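Local coordinates for nucleotidyl transferase (Methanothermobacter thermautotrophicus, PDB 6PLJ), which probably acts as a nucleotidyltransferase with a MobA-like fold and has been linked to cell-wall (pseudomurein) synthesis, at residues Arg40-Ala43 with Pro49-Lys52. Numbering follows the deposited sequence.
Sequences RDMA and PVHK. With NA (sodium ion), chain J.
Met-42 and Pro-49 bring the backbones closest, with their CA atoms 5.2 Å apart, where the loop segment 49-52, extended from Pro-49 to His-51, passes back over the last turns of helix 36-44. Met-42 provides most of the helix's share of the contact and Pro-49 most of the loop's. The Met-42 CG stands beside the backbone N and anti to the carbonyl carbon (chi1 -69°), and the chain runs on extended through chi2 before bending at chi3 (76°), which brings the sulfur to the backbone N of Val-50 and turns CE toward that residue. There the backbone N of Val-50 donates a weak hydrogen bond to SD, at 3.5 Å and with an N-H...S angle of 150°, a modest polar supplement to the apolar packing that flanks it: the Met-42 methyl CE lies 4.3 Å from CG2 of Val-50, while at the root of the side chain CB rests 3.9 Å from CA of Pro-49. One residue further along the helix, the Ala-43 methyl meets CG of the Pro-49 ring, CB to CG at 4.0 Å, at the more exposed border of the contact. Asp-41 leaves the loop alone: its carbonyl O binds a sodium ion at 2.9 Å, and its carboxylate pairs with Arg-37 and accepts from His-222 and the N of Tyr-223, at the start of helix 223-236. Lys-52 ends the segment and forms a salt bridge with Asp-132, consistent with the signature lysine of this nucleotidyltransferase family. Leu-55, just before strand 56-57, packs against both Met-42 and Val-50, and Pro-49 also touches Met-39, so the returning loop is folded against helix 36-44, the helix that follows strand 25-31 of the central sheet.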
loop_
_atom_site.group_PDB
_atom_site.type_symbol
_atom_site.label_atom_id
_atom_site.label_comp_id
_atom_site.label_asym_id
_atom_site.label_seq_id
_atom_site.Cartn_x
_atom_site.Cartn_y
_atom_site.Cartn_z
ATOM N N ARG A 40 -10.506 13.150 12.477
ATOM C CA ARG A 40 -10.498 14.335 13.347
ATOM C C ARG A 40 -10.359 15.601 12.516
ATOM O O ARG A 40 -11.019 16.614 12.806
ATOM C CB ARG A 40 -9.373 14.265 14.363
ATOM C CG ARG A 40 -9.560 13.177 15.417
ATOM C CD ARG A 40 -8.347 13.120 16.310
ATOM N NE ARG A 40 -8.277 14.263 17.217
ATOM C CZ ARG A 40 -8.963 14.368 18.364
ATOM N NH1 ARG A 40 -9.782 13.398 18.780
ATOM N NH2 ARG A 40 -8.830 15.452 19.122
ATOM N N ASP A 41 -9.512 15.554 11.485
ATOM C CA ASP A 41 -9.396 16.705 10.586
ATOM C C ASP A 41 -10.744 17.097 9.987
ATOM O O ASP A 41 -11.056 18.291 9.848
ATOM C CB ASP A 41 -8.425 16.429 9.422
ATOM C CG ASP A 41 -6.959 16.406 9.825
ATOM O OD1 ASP A 41 -6.566 16.782 10.951
ATOM O OD2 ASP A 41 -6.153 16.007 8.951
ATOM N N MET A 42 -11.514 16.107 9.564
ATOM C CA MET A 42 -12.836 16.350 9.010
ATOM C C MET A 42 -13.754 16.966 10.050
ATOM O O MET A 42 -14.452 17.938 9.753
ATOM C CB MET A 42 -13.451 15.072 8.457
ATOM C CG MET A 42 -12.719 14.597 7.219
ATOM S SD MET A 42 -13.510 13.221 6.397
ATOM C CE MET A 42 -14.883 14.023 5.577
ATOM N N ALA A 43 -13.728 16.424 11.266
ATOM C CA ALA A 43 -14.549 16.966 12.355
ATOM C C ALA A 43 -14.172 18.418 12.665
ATOM O O ALA A 43 -15.065 19.252 12.909
ATOM C CB ALA A 43 -14.409 16.118 13.600
ATOM N N PRO A 49 -17.170 13.056 9.744
ATOM C CA PRO A 49 -16.014 12.245 9.370
ATOM C C PRO A 49 -16.395 10.998 8.596
ATOM O O PRO A 49 -17.480 10.428 8.767
ATOM C CB PRO A 49 -15.376 11.883 10.720
ATOM C CG PRO A 49 -15.854 12.934 11.650
ATOM C CD PRO A 49 -17.256 13.199 11.203
ATOM N N VAL A 50 -15.503 10.631 7.687
ATOM C CA VAL A 50 -15.643 9.439 6.867
ATOM C C VAL A 50 -14.259 8.792 6.943
ATOM O O VAL A 50 -13.261 9.489 6.852
ATOM C CB VAL A 50 -15.988 9.814 5.405
ATOM C CG1 VAL A 50 -15.971 8.594 4.497
ATOM C CG2 VAL A 50 -17.341 10.515 5.317
ATOM N N HIS A 51 -14.205 7.481 7.171
ATOM C CA HIS A 51 -12.947 6.750 7.133
ATOM C C HIS A 51 -12.285 6.946 5.769
ATOM O O HIS A 51 -12.946 6.868 4.732
ATOM C CB HIS A 51 -13.212 5.274 7.395
ATOM C CG HIS A 51 -11.978 4.427 7.440
ATOM N ND1 HIS A 51 -10.871 4.753 8.187
ATOM C CD2 HIS A 51 -11.716 3.219 6.889
ATOM C CE1 HIS A 51 -9.957 3.805 8.055
ATOM N NE2 HIS A 51 -10.453 2.862 7.283
ATOM N N LYS A 52 -10.977 7.165 5.797
ATOM C CA LYS A 52 -10.207 7.551 4.604
ATOM C C LYS A 52 -10.438 6.652 3.408
ATOM O O LYS A 52 -10.477 7.123 2.280
ATOM C CB LYS A 52 -8.721 7.620 4.924
ATOM C CG LYS A 52 -8.067 6.326 5.389
ATOM C CD LYS A 52 -6.676 6.551 5.960
ATOM C CE LYS A 52 -6.180 5.281 6.633
ATOM N NZ LYS A 52 -4.737 5.230 6.985
HETATM NA NA NA J . -8.837 20.157 9.742
HETATM O O HOH W 1 -7.139 19.769 11.550
#